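Local coordinates for protein putative beta-glucosidase (Bifidobacterium adolescentis, PDB 5WAB) that acts as a glycoside hydrolase family 3 beta-glucosidase, and probably also releases terminal alpha-L-arabinopyranosyl groups from ginsenosides, at residues K113-G118 with P506-W511; Q160-L165 with G418-T423. One frame throughout, in Å; residues are numbered along the deposited sequence.

Contact 1: residues K113-G118 with P506-W511; sequences KRNPLG and PSMINW
An Asx turn set inside a type I beta turn shapes the loop after barrel strand 102-106, and the C-terminal-domain loop 506-511 packs against it. Asn-115 opens both turns: its OD1 accepts from Leu-117 N at 2.8 Å, which helps to fix the amide plane. That plane lies 15° from the indole of Trp-511, so the two groups stack. This is the tight part. Asn-115 CB sits over the indole face, 3.5 Å from the centroid of the six-membered ring, a CH-pi contact, while Arg-114 NH1 comes in at the ring edge, 3.4 Å from Trp-511 CE3. An alanine in place of Trp-511 would probably loosen the interface, since Asn-115 would lose the ring beneath its CB and Leu-117 the indole beside it. The extended Arg-114 ends in a buried guanidinium that grips Asn-510 O end-on, with NH2 at 2.9 Å and NH1 at 3.2 Å; Ser-507 CB lies over one face. Arg-114 NE forms a salt bridge with Glu-522, and Tyr-520 adds a cation-pi contact. The looser side is carried by the partly exposed Met-508, whose CE reaches Leu-117 CD1 only at 4.0 Å. Close to the plane of its amide, Asn-115 ND2 donates to Ser-507 OG, which is also hydrogen-bonded to Asp-505; the ND2-OG bond spans 3.2 Å with an N-H...O angle of 156°.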
loop_
_atom_site.group_PDB
_atom_site.type_symbol
_atom_site.label_atom_id
_atom_site.label_comp_id
_atom_site.label_asym_id
_atom_site.label_seq_id
_atom_site.Cartn_x
_atom_site.Cartn_y
_atom_site.Cartn_z
ATOM N N LYS A 113 3.300 5.469 3.691
ATOM C CA LYS A 113 2.599 5.963 4.876
ATOM C C LYS A 113 3.651 6.517 5.830
ATOM O O LYS A 113 4.099 5.859 6.771
ATOM C CB LYS A 113 1.770 4.856 5.507
ATOM C CG LYS A 113 0.805 4.248 4.524
ATOM C CD LYS A 113 -0.105 3.206 5.132
ATOM C CE LYS A 113 -0.875 2.524 4.011
ATOM N NZ LYS A 113 -1.883 1.524 4.450
ATOM N N ARG A 114 4.088 7.744 5.535
ATOM C CA ARG A 114 5.066 8.418 6.379
ATOM C C ARG A 114 4.538 8.583 7.793
ATOM O O ARG A 114 5.244 8.312 8.771
ATOM C CB ARG A 114 5.425 9.773 5.776
ATOM C CG ARG A 114 6.151 10.722 6.713
ATOM C CD ARG A 114 6.491 12.005 5.970
ATOM N NE ARG A 114 7.322 12.918 6.745
ATOM C CZ ARG A 114 6.890 14.072 7.239
ATOM N NH1 ARG A 114 5.641 14.454 7.025
ATOM N NH2 ARG A 114 7.707 14.849 7.939
ATOM N N ASN A 115 3.285 9.018 7.914
ATOM C CA ASN A 115 2.629 9.219 9.190
ATOM C C ASN A 115 1.251 8.568 9.131
ATOM O O ASN A 115 0.498 8.798 8.166
ATOM C CB ASN A 115 2.516 10.708 9.504
ATOM C CG ASN A 115 1.939 10.968 10.871
ATOM O OD1 ASN A 115 0.781 10.656 11.139
ATOM N ND2 ASN A 115 2.746 11.545 11.751
ATOM N N PRO A 116 0.879 7.764 10.131
ATOM C CA PRO A 116 -0.398 7.037 10.062
ATOM C C PRO A 116 -1.618 7.936 10.065
ATOM O O PRO A 116 -2.720 7.443 9.804
ATOM C CB PRO A 116 -0.361 6.146 11.313
ATOM C CG PRO A 116 0.544 6.856 12.248
ATOM C CD PRO A 116 1.586 7.523 11.401
ATOM N N LEU A 117 -1.465 9.227 10.363
ATOM C CA LEU A 117 -2.575 10.169 10.309
ATOM C C LEU A 117 -2.937 10.577 8.889
ATOM O O LEU A 117 -3.933 11.284 8.703
ATOM C CB LEU A 117 -2.251 11.425 11.119
ATOM C CG LEU A 117 -2.088 11.281 12.631
ATOM C CD1 LEU A 117 -1.743 12.636 13.218
ATOM C CD2 LEU A 117 -3.346 10.710 13.282
ATOM N N GLY A 118 -2.148 10.174 7.897
ATOM C CA GLY A 118 -2.420 10.524 6.515
ATOM C C GLY A 118 -3.799 10.103 6.049
ATOM O O GLY A 118 -4.180 8.940 6.191
ATOM N N PRO A 506 8.832 9.876 14.373
ATOM C CA PRO A 506 9.833 10.923 14.131
ATOM C C PRO A 506 9.384 11.974 13.132
ATOM O O PRO A 506 10.070 12.997 12.991
ATOM C CB PRO A 506 11.036 10.136 13.599
ATOM C CG PRO A 506 10.432 8.935 12.973
ATOM C CD PRO A 506 9.251 8.574 13.830
ATOM N N SER A 507 8.261 11.761 12.445
ATOM C CA SER A 507 7.709 12.728 11.507
ATOM C C SER A 507 6.743 13.711 12.158
ATOM O O SER A 507 6.425 14.743 11.549
ATOM C CB SER A 507 6.967 12.007 10.384
ATOM O OG SER A 507 5.782 11.406 10.890
ATOM N N MET A 508 6.266 13.422 13.371
ATOM C CA MET A 508 5.223 14.251 13.965
ATOM C C MET A 508 5.703 15.680 14.179
ATOM O O MET A 508 4.908 16.625 14.134
ATOM C CB MET A 508 4.772 13.632 15.285
ATOM C CG MET A 508 3.486 14.193 15.815
ATOM S SD MET A 508 2.184 14.104 14.580
ATOM C CE MET A 508 0.807 14.727 15.546
ATOM N N ILE A 509 7.003 15.852 14.406
ATOM C CA ILE A 509 7.585 17.181 14.538
ATOM C C ILE A 509 7.399 17.975 13.246
ATOM O O ILE A 509 7.158 19.187 13.278
ATOM C CB ILE A 509 9.059 17.042 14.967
ATOM C CG1 ILE A 509 9.663 18.374 15.387
ATOM C CG2 ILE A 509 9.900 16.368 13.888
ATOM C CD1 ILE A 509 11.042 18.201 15.971
ATOM N N ASN A 510 7.495 17.311 12.095
ATOM C CA ASN A 510 7.284 17.965 10.809
ATOM C C ASN A 510 6.006 17.456 10.155
ATOM O O ASN A 510 6.045 16.892 9.054
ATOM C CB ASN A 510 8.462 17.723 9.871
ATOM C CG ASN A 510 9.716 18.424 10.313
ATOM O OD1 ASN A 510 9.799 19.651 10.270
ATOM N ND2 ASN A 510 10.717 17.649 10.715
ATOM N N TRP A 511 4.872 17.652 10.826
ATOM C CA TRP A 511 3.586 17.187 10.340
ATOM C C TRP A 511 2.483 18.104 10.854
ATOM O O TRP A 511 2.391 18.310 12.074
ATOM C CB TRP A 511 3.329 15.746 10.786
ATOM C CG TRP A 511 1.997 15.214 10.391
ATOM C CD1 TRP A 511 0.822 15.375 11.065
ATOM C CD2 TRP A 511 1.693 14.418 9.237
ATOM N NE1 TRP A 511 -0.196 14.737 10.402
ATOM C CE2 TRP A 511 0.310 14.142 9.276
ATOM C CE3 TRP A 511 2.453 13.914 8.173
ATOM C CZ2 TRP A 511 -0.331 13.386 8.294
ATOM C CZ3 TRP A 511 1.812 13.159 7.196
ATOM C CH2 TRP A 511 0.435 12.902 7.267
#

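Contact 2: residues Q160-L165 with G418-T423; sequences QETDRL and GFDRET
A type II beta turn, Glu-161 to Arg-164, closed by Arg-164 N on Glu-161 O, presents its first two backbone N-H groups to one carboxylate, that of Asp-420 in the loop after strand 403-409. Asp-420 CG stands beside its own backbone N (chi1 -60°), which directs the side chain at the turn. From the root outward, CB passes 3.8 Å from Thr-162 OG1, and CG comes to 3.4 Å from Glu-161 N. At the tip the oxygens divide the work. OD1 uses its syn lone pair for Glu-161 N, at 2.9 Å and a fairly straight 162°, and also accepts from Gly-119 N. OD2 takes two bonds from above the carboxylate plane, one from Thr-162 N and a very short one of 2.5 Å from Thr-162 OG1. So many donors would probably stabilise the charged form of Asp-420. The Glu-161 carboxylate stays apart from that of Asp-420: its bent chain brings OE1 beside Gly-418 CA and into a salt bridge with Arg-164 NH1 through charge alone. Gln-160 NE2 donates to Thr-162 O and to Pro-512 O, just after 506-511. A water completes a small ring: it donates to Thr-162 OG1 and accepts from Asp-420 N at 2.9 Å.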
loop_
_atom_site.group_PDB
_atom_site.type_symbol
_atom_site.label_atom_id
_atom_site.label_comp_id
_atom_site.label_asym_id
_atom_site.label_seq_id
_atom_site.Cartn_x
_atom_site.Cartn_y
_atom_site.Cartn_z
ATOM N N GLN A 160 0.321 13.153 2.581
ATOM C CA GLN A 160 -0.628 13.834 3.450
ATOM C C GLN A 160 -1.687 14.518 2.598
ATOM O O GLN A 160 -1.473 14.808 1.420
ATOM C CB GLN A 160 0.069 14.845 4.362
ATOM C CG GLN A 160 0.564 16.077 3.656
ATOM C CD GLN A 160 1.427 16.910 4.558
ATOM O OE1 GLN A 160 2.280 16.381 5.265
ATOM N NE2 GLN A 160 1.204 18.219 4.561
ATOM N N GLU A 161 -2.849 14.747 3.207
ATOM C CA GLU A 161 -3.933 15.472 2.553
ATOM C C GLU A 161 -3.898 16.961 2.850
ATOM O O GLU A 161 -4.390 17.760 2.044
ATOM C CB GLU A 161 -5.289 14.914 3.002
ATOM C CG GLU A 161 -5.618 13.531 2.478
ATOM C CD GLU A 161 -5.702 13.497 0.968
ATOM O OE1 GLU A 161 -6.771 13.853 0.427
ATOM O OE2 GLU A 161 -4.696 13.119 0.326
ATOM N N THR A 162 -3.334 17.341 3.993
ATOM C CA THR A 162 -3.319 18.732 4.422
ATOM C C THR A 162 -2.536 19.592 3.441
ATOM O O THR A 162 -1.323 19.421 3.284
ATOM C CB THR A 162 -2.722 18.819 5.827
ATOM O OG1 THR A 162 -3.533 18.057 6.728
ATOM C CG2 THR A 162 -2.663 20.255 6.299
ATOM N N ASP A 163 -3.235 20.534 2.802
ATOM C CA ASP A 163 -2.648 21.469 1.841
ATOM C C ASP A 163 -1.996 20.739 0.667
ATOM O O ASP A 163 -0.995 21.202 0.119
ATOM C CB ASP A 163 -1.632 22.388 2.527
ATOM C CG ASP A 163 -1.384 23.670 1.758
ATOM O OD1 ASP A 163 -2.238 24.037 0.918
ATOM O OD2 ASP A 163 -0.326 24.299 1.982
ATOM N N ARG A 164 -2.569 19.602 0.261
ATOM C CA ARG A 164 -1.941 18.759 -0.755
ATOM C C ARG A 164 -1.801 19.446 -2.109
ATOM O O ARG A 164 -0.919 19.070 -2.890
ATOM C CB ARG A 164 -2.729 17.460 -0.926
ATOM C CG ARG A 164 -4.014 17.618 -1.715
ATOM C CD ARG A 164 -4.863 16.369 -1.619
ATOM N NE ARG A 164 -6.182 16.556 -2.215
ATOM C CZ ARG A 164 -6.925 15.569 -2.707
ATOM N NH1 ARG A 164 -6.478 14.318 -2.676
ATOM N NH2 ARG A 164 -8.113 15.834 -3.233
ATOM N N LEU A 165 -2.627 20.452 -2.400
ATOM C CA LEU A 165 -2.574 21.107 -3.702
ATOM C C LEU A 165 -1.426 22.094 -3.810
ATOM O O LEU A 165 -1.056 22.470 -4.927
ATOM C CB LEU A 165 -3.885 21.848 -3.983
ATOM C CG LEU A 165 -5.173 21.028 -4.012
ATOM C CD1 LEU A 165 -6.405 21.927 -4.115
ATOM C CD2 LEU A 165 -5.124 20.077 -5.177
ATOM N N GLY A 418 -10.405 13.822 2.196
ATOM C CA GLY A 418 -9.671 15.057 2.017
ATOM C C GLY A 418 -9.047 15.626 3.271
ATOM O O GLY A 418 -8.547 16.756 3.231
ATOM N N PHE A 419 -9.058 14.890 4.379
ATOM C CA PHE A 419 -8.520 15.370 5.641
ATOM C C PHE A 419 -7.588 14.330 6.243
ATOM O O PHE A 419 -7.784 13.126 6.077
ATOM C CB PHE A 419 -9.650 15.691 6.625
ATOM C CG PHE A 419 -10.411 16.934 6.276
ATOM C CD1 PHE A 419 -9.803 18.179 6.353
ATOM C CD2 PHE A 419 -11.720 16.859 5.828
ATOM C CE1 PHE A 419 -10.499 19.328 6.021
ATOM C CE2 PHE A 419 -12.421 18.003 5.492
ATOM C CZ PHE A 419 -11.809 19.240 5.587
ATOM N N ASP A 420 -6.570 14.809 6.944
ATOM C CA ASP A 420 -5.744 13.955 7.780
ATOM C C ASP A 420 -6.363 13.853 9.168
ATOM O O ASP A 420 -6.946 14.813 9.677
ATOM C CB ASP A 420 -4.319 14.505 7.881
ATOM C CG ASP A 420 -3.634 14.618 6.529
ATOM O OD1 ASP A 420 -3.785 13.695 5.698
ATOM O OD2 ASP A 420 -2.934 15.625 6.306
ATOM N N ARG A 421 -6.223 12.683 9.787
ATOM C CA ARG A 421 -6.674 12.529 11.163
ATOM C C ARG A 421 -5.845 13.408 12.093
ATOM O O ARG A 421 -4.720 13.812 11.784
ATOM C CB ARG A 421 -6.583 11.062 11.591
ATOM C CG ARG A 421 -7.721 10.205 11.075
ATOM C CD ARG A 421 -7.308 8.754 10.953
ATOM N NE ARG A 421 -7.129 8.074 12.226
ATOM C CZ ARG A 421 -6.186 7.162 12.447
ATOM N NH1 ARG A 421 -5.322 6.850 11.488
ATOM N NH2 ARG A 421 -6.099 6.574 13.632
ATOM N N GLU A 422 -6.430 13.731 13.241
ATOM C CA GLU A 422 -5.722 14.452 14.286
ATOM C C GLU A 422 -5.494 13.619 15.535
ATOM O O GLU A 422 -4.823 14.092 16.460
ATOM C CB GLU A 422 -6.477 15.744 14.640
ATOM C CG GLU A 422 -6.388 16.786 13.534
ATOM C CD GLU A 422 -7.120 18.066 13.863
ATOM O OE1 GLU A 422 -7.918 18.066 14.823
ATOM O OE2 GLU A 422 -6.887 19.075 13.167
ATOM N N THR A 423 -6.043 12.409 15.588
ATOM C CA THR A 423 -5.816 11.494 16.694
ATOM C C THR A 423 -5.791 10.076 16.151
ATOM O O THR A 423 -6.403 9.781 15.120
ATOM C CB THR A 423 -6.898 11.621 17.774
ATOM O OG1 THR A 423 -6.631 10.693 18.836
ATOM C CG2 THR A 423 -8.272 11.333 17.182
HETATM O O HOH W 1 -6.014 17.663 6.703
#

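In the fold
Contact 1 and contact 2 join the same two domains, the TIM-barrel-like N-terminal one and the C-terminal one, with centres about 11 Å apart. Along the chain, contact 2 is nested within the loop that contact 1 closes. Two seams connect them: Leu-117 O lies 2.9 Å from Arg-421 N, a probable hydrogen bond, and Trp-511 CH2 packs 3.5 Å from Gln-160 CB. Each barrel loop thus also meets the other contact's C-terminal-domain loop. Their barrel loops follow the neighbouring parallel strands 102-106 and 149-155. In two-domain family 3 enzymes the active site typically lies where the barrel and the C-terminal domain meet, so these loops are probably near it.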